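Local coordinates for putative hemin ABC transport system, membrane protein (Burkholderia cenocepacia J2315, PDB 5B57) that probably serves as the membrane-spanning permease subunit of an ABC importer that carries heme across the cell membrane, at residues A[219-222]-A[223-227]; A[229-233]-A[234-238]; A[272-275]-A[276-280]; A[325-328]-A[329-333]. All coordinates share one frame; numbering follows the deposited sequence. Where two conformers were deposited one is given.

Contact 1. Residues A[219-222]-A[223-227]; sequences FVAD and DAQLR
Asp223 is the first residue of helix 223-234, directly after the N-cap Asp222. Its carboxylate lies at the dimer interface, where it forms a long, weak ion pair with Arg227 of the second subunit. Ala224 comes next, on the exposed side of the first turn, where a small methyl fits beside the acid; its CB is 3.8 Å from Asp222 OD1. At Gln225 the two segments lock together. Gln225 N donates to Asp222 OD1 over 3.0 Å, almost straight at 177° and nearly in line with the C-O bond. In return, Gln225 OE1 accepts from Asp222 N at 2.8 Å, with the N-H lying in the plane of the amide carbonyl. This reciprocal pair is a capping box, a common helix start in which side chains serve first-turn amides that have no preceding turn to bond to. Asp222 can reach forward because its CG sits between the backbone N and carbonyl carbon (chi1 63°). The carboxylate and amide lie stacked, their planes 22° apart, and a neutral amide probably suits this place because it brings no second negative charge beside the aspartate. Gln225 CB also rests on Ala221 CB (3.8 Å), while NE2 makes a weak bond to Ile153 O of helix 141-154. Leu226 N then takes Asp222 O at 3.0 Å, the first regular helical bond, and its apolar side chain packs on Thr230 of the second subunit. Arg227 N bonds Asp223 O likewise, and its side chain makes a salt bridge to Asp223 and a hydrogen bond to Ala221 O, both of the second subunit.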
ATOM      1  N   PHE A 219       8.945  16.916 -29.438  1.00 37.02           N
ATOM      2  CA  PHE A 219       9.809  16.461 -30.524  1.00 38.16           C
ATOM      3  C   PHE A 219       9.690  17.345 -31.755  1.00 39.69           C
ATOM      4  O   PHE A 219      10.698  17.708 -32.375  1.00 42.25           O
ATOM      5  CB  PHE A 219       9.449  15.012 -30.864  1.00 36.59           C
ATOM      6  CG  PHE A 219      10.055  14.490 -32.142  1.00 34.32           C
ATOM      7  CD1 PHE A 219      11.434  14.343 -32.274  1.00 33.83           C
ATOM      8  CD2 PHE A 219       9.236  14.093 -33.189  1.00 33.07           C
ATOM      9  CE1 PHE A 219      11.988  13.841 -33.437  1.00 33.47           C
ATOM     10  CE2 PHE A 219       9.779  13.591 -34.361  1.00 34.25           C
ATOM     11  CZ  PHE A 219      11.157  13.465 -34.489  1.00 34.20           C
ATOM     12  N   VAL A 220       8.463  17.726 -32.111  1.00 37.80           N
ATOM     13  CA  VAL A 220       8.268  18.514 -33.312  1.00 37.99           C
ATOM     14  C   VAL A 220       8.378  20.019 -33.064  1.00 39.24           C
ATOM     15  O   VAL A 220       8.298  20.797 -34.026  1.00 39.15           O
ATOM     16  CB  VAL A 220       6.918  18.133 -33.947  1.00 37.11           C
ATOM     17  CG1 VAL A 220       5.756  18.812 -33.202  1.00 36.77           C
ATOM     18  CG2 VAL A 220       6.930  18.447 -35.440  1.00 38.00           C
ATOM     19  N   ALA A 221       8.600  20.454 -31.817  1.00 40.12           N
ATOM     20  CA  ALA A 221       8.572  21.880 -31.485  1.00 40.94           C
ATOM     21  C   ALA A 221       9.852  22.587 -31.900  1.00 42.74           C
ATOM     22  O   ALA A 221      10.953  22.046 -31.769  1.00 41.64           O
ATOM     23  CB  ALA A 221       8.354  22.087 -29.987  1.00 40.48           C
ATOM     24  N   ASP A 222       9.703  23.811 -32.399  1.00 46.86           N
ATOM     25  CA  ASP A 222      10.856  24.620 -32.774  1.00 49.95           C
ATOM     26  C   ASP A 222      11.441  25.222 -31.509  1.00 49.32           C
ATOM     27  O   ASP A 222      11.021  24.895 -30.399  1.00 49.38           O
ATOM     28  CB  ASP A 222      10.480  25.674 -33.817  1.00 54.17           C
ATOM     29  CG  ASP A 222       9.462  26.706 -33.314  1.00 58.19           C
ATOM     30  OD1 ASP A 222       9.493  27.073 -32.124  1.00 61.54           O
ATOM     31  OD2 ASP A 222       8.627  27.176 -34.131  1.00 59.68           O
ATOM     32  N   ASP A 223      12.391  26.149 -31.660  1.00 50.58           N
ATOM     33  CA  ASP A 223      13.132  26.637 -30.496  1.00 50.77           C
ATOM     34  C   ASP A 223      12.260  27.485 -29.581  1.00 45.96           C
ATOM     35  O   ASP A 223      12.331  27.340 -28.355  1.00 43.67           O
ATOM     36  CB  ASP A 223      14.364  27.426 -30.934  1.00 57.67           C
ATOM     37  CG  ASP A 223      15.511  26.529 -31.373  1.00 66.67           C
ATOM     38  OD1 ASP A 223      15.988  25.700 -30.560  1.00 68.51           O
ATOM     39  OD2 ASP A 223      15.932  26.654 -32.543  1.00 73.75           O
ATOM     40  N   ALA A 224      11.431  28.370 -30.151  1.00 44.79           N
ATOM     41  CA  ALA A 224      10.590  29.237 -29.330  1.00 42.34           C
ATOM     42  C   ALA A 224       9.559  28.436 -28.567  1.00 38.77           C
ATOM     43  O   ALA A 224       9.293  28.706 -27.388  1.00 39.96           O
ATOM     44  CB  ALA A 224       9.877  30.273 -30.185  1.00 29.52           C
ATOM     45  N   GLN A 225       8.941  27.466 -29.236  1.00 35.33           N
ATOM     46  CA  GLN A 225       7.963  26.626 -28.560  1.00 27.09           C
ATOM     47  C   GLN A 225       8.628  25.827 -27.443  1.00 31.17           C
ATOM     48  O   GLN A 225       8.156  25.818 -26.298  1.00 25.85           O
ATOM     49  CB  GLN A 225       7.277  25.730 -29.586  1.00 31.13           C
ATOM     50  CG  GLN A 225       6.722  26.562 -30.746  1.00 28.05           C
ATOM     51  CD  GLN A 225       6.377  25.750 -31.979  1.00 30.20           C
ATOM     52  OE1 GLN A 225       7.137  24.869 -32.398  1.00 29.93           O
ATOM     53  NE2 GLN A 225       5.218  26.041 -32.569  1.00 31.42           N
ATOM     54  N   LEU A 226       9.769  25.214 -27.737  1.00 31.66           N
ATOM     55  CA  LEU A 226      10.465  24.492 -26.686  1.00 31.69           C
ATOM     56  C   LEU A 226      10.730  25.395 -25.481  1.00 31.68           C
ATOM     57  O   LEU A 226      10.578  24.958 -24.335  1.00 32.95           O
ATOM     58  CB  LEU A 226      11.754  23.884 -27.232  1.00 25.87           C
ATOM     59  CG  LEU A 226      12.353  22.827 -26.325  1.00 25.18           C
ATOM     60  CD1 LEU A 226      11.395  21.671 -26.195  1.00 24.67           C
ATOM     61  CD2 LEU A 226      13.674  22.367 -26.841  1.00 25.35           C
ATOM     62  N   ARG A 227      11.031  26.679 -25.708  1.00 32.27           N
ATOM     63  CA  ARG A 227      11.391  27.539 -24.581  1.00 33.47           C
ATOM     64  C   ARG A 227      10.181  27.854 -23.698  1.00 32.93           C
ATOM     65  O   ARG A 227      10.307  27.943 -22.460  1.00 33.42           O
ATOM     66  CB  ARG A 227      12.060  28.825 -25.068  1.00 36.37           C
ATOM     67  CG  ARG A 227      12.486  29.736 -23.934  1.00 38.86           C
ATOM     68  CD  ARG A 227      13.702  30.557 -24.267  1.00 41.83           C
ATOM     69  NE  ARG A 227      14.936  29.787 -24.129  1.00 43.81           N
ATOM     70  CZ  ARG A 227      15.633  29.693 -22.999  1.00 45.90           C
ATOM     71  NH1 ARG A 227      15.225  30.313 -21.894  1.00 45.17           N
ATOM     72  NH2 ARG A 227      16.747  28.973 -22.975  1.00 46.84           N
TER

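Contact 2. Residues A[229-233]-A[234-238]; sequences LTFWS and LGSLG
Thr230 O is the crossroads of the dense half of this contact, which closes helix 223-234. Ser233 OG donates to it from 3.0 Å, Leu234 N adds a weak bond, and Leu234 CG sits close beside it. Serine suits the last turn because its hydroxyl, set between the backbone N and carbonyl carbon (chi1 86°), folds back onto the helix instead of pointing outward. The helix tightens as it ends: Leu234 N bonds Phe231 O at 3.1 Å and Gly235 N bonds Trp232 O at 3.3 Å. Both are bonds to the third residue back, as in a 3-10 turn. Gly235 then leaves the helix with a phi of 75°, a value that glycine adopts easily.

The other half is the solvent side. The exposed Phe231 ring swings out with CG anti to its backbone N and meets Ser236 obliquely, CE1 lying 3.2 Å from Ser236 CB. A water donates to Phe231 O at 2.6 Å and, weakly, to Gly235 O, bridging the helix end and the departing chain. Ser236 OG accepts from Gly238 N at 3.0 Å, an ST turn that curls the chain onward.

Among its neighbours, the loop is tied by backbone bonds of Leu234 with Gly361 and Gly235 with Leu360, at the start of helix 360-378, and of Ser236 with Ala305, at the end of helix 283-305. Leu229 packs on helix 141-154, Leu237 packs on helix 94-128, and Leu234 touches Gly215 of the second subunit.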
ATOM      1  N   LEU A 229       7.322  25.711 -23.348  1.00 29.36           N
ATOM      2  CA  LEU A 229       7.147  24.434 -22.680  1.00 27.16           C
ATOM      3  C   LEU A 229       8.031  24.265 -21.457  1.00 27.50           C
ATOM      4  O   LEU A 229       7.535  23.994 -20.353  1.00 25.81           O
ATOM      5  CB  LEU A 229       7.446  23.318 -23.673  1.00 27.32           C
ATOM      6  CG  LEU A 229       6.459  23.313 -24.810  1.00 26.92           C
ATOM      7  CD1 LEU A 229       6.810  22.120 -25.668  1.00 26.36           C
ATOM      8  CD2 LEU A 229       5.032  23.270 -24.225  1.00 25.21           C
ATOM      9  N   THR A 230       9.353  24.393 -21.616  1.00 28.31           N
ATOM     10  CA  THR A 230      10.185  24.156 -20.439  1.00 28.50           C
ATOM     11  C   THR A 230       9.966  25.238 -19.390  1.00 28.74           C
ATOM     12  O   THR A 230       9.953  24.936 -18.195  1.00 31.99           O
ATOM     13  CB  THR A 230      11.669  24.037 -20.794  1.00 27.86           C
ATOM     14  OG1 THR A 230      12.231  25.339 -20.900  1.00 29.63           O
ATOM     15  CG2 THR A 230      11.871  23.317 -22.092  1.00 26.43           C
ATOM     16  N   PHE A 231       9.778  26.497 -19.798  1.00 28.55           N
ATOM     17  CA  PHE A 231       9.522  27.533 -18.793  1.00 28.46           C
ATOM     18  C   PHE A 231       8.224  27.257 -18.045  1.00 28.43           C
ATOM     19  O   PHE A 231       8.188  27.270 -16.805  1.00 28.70           O
ATOM     20  CB  PHE A 231       9.485  28.919 -19.438  1.00 31.17           C
ATOM     21  CG  PHE A 231       8.621  29.896 -18.688  1.00 33.10           C
ATOM     22  CD1 PHE A 231       9.140  30.592 -17.587  1.00 33.93           C
ATOM     23  CD2 PHE A 231       7.278  30.097 -19.060  1.00 32.50           C
ATOM     24  CE1 PHE A 231       8.352  31.478 -16.886  1.00 33.83           C
ATOM     25  CE2 PHE A 231       6.473  30.971 -18.348  1.00 33.95           C
ATOM     26  CZ  PHE A 231       7.014  31.676 -17.253  1.00 34.50           C
ATOM     27  N   TRP A 232       7.137  27.027 -18.790  1.00 29.80           N
ATOM     28  CA  TRP A 232       5.854  26.688 -18.179  0.64 27.39           C
ATOM     29  C   TRP A 232       5.969  25.436 -17.320  1.00 29.42           C
ATOM     30  O   TRP A 232       5.318  25.335 -16.280  1.00 29.12           O
ATOM     31  CB  TRP A 232       4.809  26.513 -19.283  0.64 30.27           C
ATOM     32  CG  TRP A 232       3.406  26.238 -18.838  0.64 28.44           C
ATOM     33  CD1 TRP A 232       2.412  27.157 -18.630  0.64 29.94           C
ATOM     34  CD2 TRP A 232       2.811  24.952 -18.592  0.64 27.67           C
ATOM     35  NE1 TRP A 232       1.236  26.521 -18.252  0.64 27.22           N
ATOM     36  CE2 TRP A 232       1.464  25.172 -18.223  0.64 25.93           C
ATOM     37  CE3 TRP A 232       3.289  23.642 -18.642  0.64 25.77           C
ATOM     38  CZ2 TRP A 232       0.619  24.152 -17.913  0.64 22.64           C
ATOM     39  CZ3 TRP A 232       2.447  22.647 -18.336  0.64 22.37           C
ATOM     40  CH2 TRP A 232       1.125  22.898 -17.966  0.64 22.38           C
ATOM     41  N   SER A 233       6.813  24.486 -17.724  1.00 28.89           N
ATOM     42  CA  SER A 233       6.964  23.223 -17.008  1.00 30.28           C
ATOM     43  C   SER A 233       7.878  23.322 -15.794  1.00 30.50           C
ATOM     44  O   SER A 233       7.915  22.384 -14.986  1.00 32.94           O
ATOM     45  CB  SER A 233       7.496  22.128 -17.942  1.00 32.60           C
ATOM     46  OG  SER A 233       8.920  22.128 -18.016  1.00 31.28           O
ATOM     47  N   LEU A 234       8.618  24.404 -15.640  1.00 28.51           N
ATOM     48  CA  LEU A 234       9.343  24.604 -14.404  1.00 29.62           C
ATOM     49  C   LEU A 234       8.509  25.375 -13.377  1.00 29.75           C
ATOM     50  O   LEU A 234       8.922  25.491 -12.212  1.00 29.96           O
ATOM     51  CB  LEU A 234      10.671  25.309 -14.696  1.00 30.41           C
ATOM     52  CG  LEU A 234      11.668  24.605 -15.627  1.00 22.83           C
ATOM     53  CD1 LEU A 234      12.906  25.455 -15.937  1.00 23.34           C
ATOM     54  CD2 LEU A 234      12.083  23.238 -15.098  1.00 22.33           C
ATOM     55  N   GLY A 235       7.319  25.861 -13.757  1.00 27.68           N
ATOM     56  CA  GLY A 235       6.506  26.642 -12.832  1.00 26.12           C
ATOM     57  C   GLY A 235       6.980  28.071 -12.600  1.00 26.97           C
ATOM     58  O   GLY A 235       8.126  28.305 -12.197  1.00 27.51           O
ATOM     59  N   SER A 236       6.120  29.049 -12.833  1.00 27.99           N
ATOM     60  CA  SER A 236       6.518  30.434 -12.655  1.00 30.85           C
ATOM     61  C   SER A 236       5.276  31.232 -12.314  1.00 32.18           C
ATOM     62  O   SER A 236       4.195  30.964 -12.848  1.00 34.35           O
ATOM     63  CB  SER A 236       7.193  30.973 -13.922  1.00 33.04           C
ATOM     64  OG  SER A 236       7.497  32.356 -13.886  1.00 24.99           O
ATOM     65  N   LEU A 237       5.415  32.188 -11.405  1.00 32.56           N
ATOM     66  CA  LEU A 237       4.339  33.153 -11.220  1.00 34.10           C
ATOM     67  C   LEU A 237       4.495  34.391 -12.115  1.00 37.18           C
ATOM     68  O   LEU A 237       3.709  35.339 -11.976  1.00 38.93           O
ATOM     69  CB  LEU A 237       4.246  33.577  -9.749  1.00 32.24           C
ATOM     70  CG  LEU A 237       4.108  32.400  -8.806  1.00 31.18           C
ATOM     71  CD1 LEU A 237       4.248  32.843  -7.374  1.00 31.15           C
ATOM     72  CD2 LEU A 237       2.765  31.745  -9.030  1.00 31.20           C
ATOM     73  N   GLY A 238       5.469  34.391 -13.034  1.00 37.52           N
ATOM     74  CA  GLY A 238       5.805  35.563 -13.818  1.00 39.87           C
ATOM     75  C   GLY A 238       4.799  35.918 -14.900  1.00 39.95           C
ATOM     76  O   GLY A 238       4.942  36.977 -15.515  1.00 41.31           O
TER
HETATM   77  O   HOH W   1       9.468  28.668 -15.054  1.00 31.53           O

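Contact 3. Residues A[272-275]-A[276-280]; sequences GETE and ALHLG
Thr274 and His278 lie side by side on one flank of the short helix 273-278, with Thr274 CG2 3.5 Å from His278 CE1. Beneath them the Thr274 carbonyl does double work: its O accepts from His278 N at 3.0 Å and also lies over one face of the imidazole, on the CG-ND1 side of the ring. The methyl reaches the ring because Thr274 OG1 is anti to the carbonyl carbon (chi1 -75°), which leaves CG2 anti to the backbone N.

Behind this pair runs a ladder of helical bonds. Ala276 N joins Gly272 O at 2.9 Å, Leu277 N joins Glu273 O at 2.9 Å, and Leu279 N closes on Glu275 O at 3.2 Å. Glycine marks both ends: Gly272 holds the N-cap position, and Gly280 ends the helix in a Schellman motif, its N bonded to Leu277 O. Both have positive phi, where a side chain would be jammed against the preceding carbonyl O. Further out, Glu273 forms a salt bridge with Lys287, and Leu277 packs on Val283, joining the small helix to the start of helix 283-305.

His278 NE2 is hydrogen-bonded to an acidic side chain of another protein's chain; Thr274 also packs on an acidic side chain of that chain. Position and sequence are consistent with the coupling helix of FecCD-type permeases, which docks on the ATPase. The acidic partner would be expected to favour a protonated imidazole, giving the interface an electrostatic component.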
ATOM      1  N   GLY A 272     -12.869   4.820   8.015  1.00 32.92           N
ATOM      2  CA  GLY A 272     -13.143   3.678   7.169  1.00 33.59           C
ATOM      3  C   GLY A 272     -14.236   4.035   6.191  1.00 33.90           C
ATOM      4  O   GLY A 272     -15.210   4.711   6.566  1.00 34.37           O
ATOM      5  N   GLU A 273     -14.108   3.611   4.941  1.00 35.33           N
ATOM      6  CA  GLU A 273     -15.172   3.871   3.979  1.00 35.37           C
ATOM      7  C   GLU A 273     -16.490   3.204   4.419  1.00 33.76           C
ATOM      8  O   GLU A 273     -17.548   3.855   4.452  1.00 31.74           O
ATOM      9  CB  GLU A 273     -14.745   3.436   2.583  1.00 38.59           C
ATOM     10  CG  GLU A 273     -15.892   3.403   1.575  1.00 45.92           C
ATOM     11  CD  GLU A 273     -15.422   3.349   0.133  1.00 52.34           C
ATOM     12  OE1 GLU A 273     -14.303   3.849  -0.160  1.00 55.39           O
ATOM     13  OE2 GLU A 273     -16.187   2.806  -0.699  1.00 52.60           O
ATOM     14  N   THR A 274     -16.441   1.916   4.806  1.00 33.35           N
ATOM     15  CA  THR A 274     -17.673   1.235   5.203  1.00 33.52           C
ATOM     16  C   THR A 274     -18.201   1.799   6.514  1.00 33.46           C
ATOM     17  O   THR A 274     -19.415   1.959   6.691  1.00 35.31           O
ATOM     18  CB  THR A 274     -17.457  -0.277   5.333  1.00 32.96           C
ATOM     19  OG1 THR A 274     -17.370  -0.873   4.035  1.00 34.45           O
ATOM     20  CG2 THR A 274     -18.629  -0.890   6.019  1.00 32.38           C
ATOM     21  N   GLU A 275     -17.297   2.098   7.444  1.00 32.05           N
ATOM     22  CA  GLU A 275     -17.676   2.771   8.678  1.00 32.41           C
ATOM     23  C   GLU A 275     -18.432   4.064   8.388  1.00 31.86           C
ATOM     24  O   GLU A 275     -19.485   4.331   8.989  1.00 35.21           O
ATOM     25  CB  GLU A 275     -16.431   3.057   9.522  1.00 32.83           C
ATOM     26  CG  GLU A 275     -15.975   1.894  10.375  1.00 34.73           C
ATOM     27  CD  GLU A 275     -14.969   1.023   9.666  1.00 35.47           C
ATOM     28  OE1 GLU A 275     -14.584   1.369   8.534  1.00 34.43           O
ATOM     29  OE2 GLU A 275     -14.555  -0.003  10.240  1.00 38.84           O
ATOM     30  N   ALA A 276     -17.909   4.882   7.476  1.00 29.02           N
ATOM     31  CA  ALA A 276     -18.574   6.144   7.169  1.00 29.97           C
ATOM     32  C   ALA A 276     -19.933   5.915   6.510  1.00 30.28           C
ATOM     33  O   ALA A 276     -20.897   6.625   6.821  1.00 31.32           O
ATOM     34  CB  ALA A 276     -17.684   7.018   6.285  1.00 29.80           C
ATOM     35  N   LEU A 277     -20.026   4.941   5.591  1.00 29.88           N
ATOM     36  CA  LEU A 277     -21.305   4.598   4.964  1.00 31.01           C
ATOM     37  C   LEU A 277     -22.356   4.233   6.008  1.00 31.24           C
ATOM     38  O   LEU A 277     -23.543   4.569   5.863  1.00 31.75           O
ATOM     39  CB  LEU A 277     -21.097   3.440   3.978  1.00 32.96           C
ATOM     40  CG  LEU A 277     -22.236   2.779   3.189  1.00 37.55           C
ATOM     41  CD1 LEU A 277     -21.619   1.949   2.091  1.00 40.64           C
ATOM     42  CD2 LEU A 277     -23.123   1.877   4.014  1.00 39.21           C
ATOM     43  N   HIS A 278     -21.930   3.538   7.071  1.00 30.39           N
ATOM     44  CA  HIS A 278     -22.828   3.182   8.165  1.00 31.71           C
ATOM     45  C   HIS A 278     -23.283   4.402   8.956  1.00 33.30           C
ATOM     46  O   HIS A 278     -24.361   4.378   9.557  1.00 35.23           O
ATOM     47  CB  HIS A 278     -22.142   2.179   9.082  1.00 31.52           C
ATOM     48  CG  HIS A 278     -22.062   0.801   8.513  1.00 28.12           C
ATOM     49  ND1 HIS A 278     -21.093  -0.103   8.888  1.00 27.97           N
ATOM     50  CD2 HIS A 278     -22.833   0.169   7.597  1.00 29.52           C
ATOM     51  CE1 HIS A 278     -21.266  -1.232   8.222  1.00 30.75           C
ATOM     52  NE2 HIS A 278     -22.316  -1.093   7.431  1.00 31.52           N
ATOM     53  N   LEU A 279     -22.467   5.461   8.993  1.00 33.80           N
ATOM     54  CA  LEU A 279     -22.820   6.740   9.600  1.00 35.16           C
ATOM     55  C   LEU A 279     -23.717   7.603   8.712  1.00 37.50           C
ATOM     56  O   LEU A 279     -24.120   8.693   9.143  1.00 39.52           O
ATOM     57  CB  LEU A 279     -21.544   7.518   9.956  1.00 33.22           C
ATOM     58  CG  LEU A 279     -20.790   7.020  11.193  1.00 25.85           C
ATOM     59  CD1 LEU A 279     -19.397   7.634  11.319  1.00 24.40           C
ATOM     60  CD2 LEU A 279     -21.603   7.247  12.480  1.00 28.38           C
ATOM     61  N   GLY A 280     -24.046   7.154   7.485  1.00 38.22           N
ATOM     62  CA  GLY A 280     -24.902   7.897   6.569  1.00 41.69           C
ATOM     63  C   GLY A 280     -24.195   8.744   5.509  1.00 41.13           C
ATOM     64  O   GLY A 280     -24.881   9.367   4.678  1.00 40.76           O
TER

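Contact 4. Residues A[325-328]-A[329-333]; sequences PDQR and IVLPG
Gln327 reaches Leu331 through two torsions: CG lies anti to the backbone N (chi1 -165°), and a bend at chi2 (59°) turns the amide along the helix. NE2 thereby comes within 3.3 Å of Leu331 CD1, the two side chains crossing obliquely. Leucine suits this buried place, where it also packs on Leu259 and Val260 of helix 242-260 and Ala120 of helix 94-128.

Asp326 is the N-cap of helix 327-352. Its OD1 receives Arg328 N at 2.7 Å from above the carboxylate plane. Its backbone O grips two donors, Val330 N at 3.0 Å and Ile329 N. Leu331 N follows with a bond to Gln327 O at 3.3 Å. Pro332 has no N-H to bond Arg328 O; its ring packs there instead (CG at 3.5 Å) and the helix kinks. Gly333 N resumes the pattern by bonding Ile329 O.

Asn267 binds both Asp326 OD1 and Gln327 N, joining this helix start to helix 263-269. These donors would be expected to favour an ionised Asp326, its charge well placed at the positive end of the helix, although an acidic side chain of another protein's chain packs nearby.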
ATOM      1  N   PRO A 325      -6.078  15.477  12.613  1.00 28.27           N
ATOM      2  CA  PRO A 325      -6.642  15.353  11.264  1.00 25.21           C
ATOM      3  C   PRO A 325      -7.980  16.035  11.065  1.00 24.62           C
ATOM      4  O   PRO A 325      -8.475  16.007   9.937  1.00 25.43           O
ATOM      5  CB  PRO A 325      -6.782  13.831  11.085  1.00 24.41           C
ATOM      6  CG  PRO A 325      -6.922  13.289  12.458  1.00 24.77           C
ATOM      7  CD  PRO A 325      -6.138  14.211  13.365  1.00 26.64           C
ATOM      8  N   ASP A 326      -8.592  16.618  12.097  1.00 26.33           N
ATOM      9  CA  ASP A 326      -9.933  17.191  11.960  1.00 30.05           C
ATOM     10  C   ASP A 326     -10.043  18.063  10.711  1.00 30.46           C
ATOM     11  O   ASP A 326      -9.400  19.117  10.629  1.00 30.09           O
ATOM     12  CB  ASP A 326     -10.301  18.009  13.205  1.00 33.91           C
ATOM     13  CG  ASP A 326     -11.753  18.559  13.160  1.00 38.71           C
ATOM     14  OD1 ASP A 326     -12.372  18.658  12.070  1.00 36.18           O
ATOM     15  OD2 ASP A 326     -12.289  18.906  14.240  1.00 45.41           O
ATOM     16  N   GLN A 327     -10.863  17.642   9.736  1.00 31.24           N
ATOM     17  CA  GLN A 327     -10.966  18.382   8.482  1.00 31.33           C
ATOM     18  C   GLN A 327     -11.358  19.842   8.706  1.00 32.55           C
ATOM     19  O   GLN A 327     -10.999  20.713   7.915  1.00 30.75           O
ATOM     20  CB  GLN A 327     -11.973  17.692   7.560  1.00 32.06           C
ATOM     21  CG  GLN A 327     -11.950  18.111   6.088  1.00 33.17           C
ATOM     22  CD  GLN A 327     -10.599  17.890   5.372  1.00 31.73           C
ATOM     23  OE1 GLN A 327      -9.688  17.231   5.892  1.00 31.79           O
ATOM     24  NE2 GLN A 327     -10.478  18.450   4.167  1.00 29.49           N
ATOM     25  N   ARG A 328     -12.074  20.134   9.797  1.00 35.43           N
ATOM     26  CA  ARG A 328     -12.542  21.493  10.051  0.57 36.87           C
ATOM     27  C   ARG A 328     -11.396  22.448  10.361  1.00 34.29           C
ATOM     28  O   ARG A 328     -11.478  23.635  10.082  1.00 36.34           O
ATOM     29  CB  ARG A 328     -13.584  21.469  11.182  0.57 36.61           C
ATOM     30  CG  ARG A 328     -15.056  21.578  10.734  0.57 38.05           C
ATOM     31  CD  ARG A 328     -16.005  20.625  11.510  0.57 38.29           C
ATOM     32  NE  ARG A 328     -16.155  20.918  12.946  0.57 40.24           N
ATOM     33  CZ  ARG A 328     -15.831  20.080  13.936  0.57 41.40           C
ATOM     34  NH1 ARG A 328     -15.328  18.873  13.673  0.57 40.64           N
ATOM     35  NH2 ARG A 328     -16.016  20.449  15.199  0.57 42.75           N
ATOM     36  N   ILE A 329     -10.300  21.929  10.948  1.00 35.38           N
ATOM     37  CA  ILE A 329      -9.079  22.713  11.145  1.00 36.34           C
ATOM     38  C   ILE A 329      -8.152  22.628   9.932  1.00 33.45           C
ATOM     39  O   ILE A 329      -7.581  23.630   9.497  1.00 32.28           O
ATOM     40  CB  ILE A 329      -8.338  22.237  12.409  1.00 40.18           C
ATOM     41  CG1 ILE A 329      -9.195  22.448  13.635  1.00 46.61           C
ATOM     42  CG2 ILE A 329      -6.994  22.943  12.552  1.00 39.20           C
ATOM     43  CD1 ILE A 329      -8.838  21.513  14.805  1.00 52.09           C
ATOM     44  N   VAL A 330      -7.954  21.424   9.390  1.00 31.36           N
ATOM     45  CA  VAL A 330      -6.819  21.193   8.500  1.00 29.27           C
ATOM     46  C   VAL A 330      -7.014  21.903   7.168  1.00 27.50           C
ATOM     47  O   VAL A 330      -6.051  22.399   6.576  1.00 26.76           O
ATOM     48  CB  VAL A 330      -6.589  19.689   8.299  1.00 28.63           C
ATOM     49  CG1 VAL A 330      -5.655  19.450   7.090  1.00 19.14           C
ATOM     50  CG2 VAL A 330      -6.060  19.067   9.566  1.00 20.66           C
ATOM     51  N   LEU A 331      -8.262  21.967   6.667  1.00 26.57           N
ATOM     52  CA  LEU A 331      -8.459  22.495   5.318  1.00 25.19           C
ATOM     53  C   LEU A 331      -8.207  23.995   5.245  1.00 25.63           C
ATOM     54  O   LEU A 331      -7.465  24.423   4.343  1.00 27.29           O
ATOM     55  CB  LEU A 331      -9.841  22.106   4.793  1.00 27.42           C
ATOM     56  CG  LEU A 331      -9.998  22.473   3.313  1.00 30.60           C
ATOM     57  CD1 LEU A 331     -10.551  21.304   2.539  1.00 33.13           C
ATOM     58  CD2 LEU A 331     -10.920  23.660   3.140  1.00 31.88           C
ATOM     59  N   PRO A 332      -8.748  24.839   6.134  1.00 25.32           N
ATOM     60  CA  PRO A 332      -8.254  26.226   6.195  1.00 25.60           C
ATOM     61  C   PRO A 332      -6.828  26.335   6.716  1.00 25.53           C
ATOM     62  O   PRO A 332      -6.100  27.249   6.304  1.00 21.87           O
ATOM     63  CB  PRO A 332      -9.244  26.909   7.148  1.00 26.55           C
ATOM     64  CG  PRO A 332      -9.723  25.833   8.000  1.00 26.63           C
ATOM     65  CD  PRO A 332      -9.827  24.622   7.114  1.00 25.97           C
ATOM     66  N   GLY A 333      -6.429  25.443   7.631  1.00 24.36           N
ATOM     67  CA  GLY A 333      -5.069  25.464   8.139  1.00 23.76           C
ATOM     68  C   GLY A 333      -4.052  25.224   7.048  1.00 24.14           C
ATOM     69  O   GLY A 333      -3.065  25.954   6.928  1.00 24.06           O
TER

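In the fold
The contacts follow in series along the chain, each a local feature of a helix in an all-helical permease. Contacts 1 and 2 bracket the single helix 223-234, at its start and its end, with centres 14 Å apart; both touch the second subunit, so this short helix belongs to the dimer interface. Contacts 3 and 4 lie on the opposite side of the chain's centre, 20 Å apart between centres, on helices 273-278 and 327-352, and both meet a chain of another protein, probably the ATPase. Some 51 Å separates the centres of contacts 1 and 3. Subunit pairing and docking of the other protein thus occupy well-separated ends of one membrane fold.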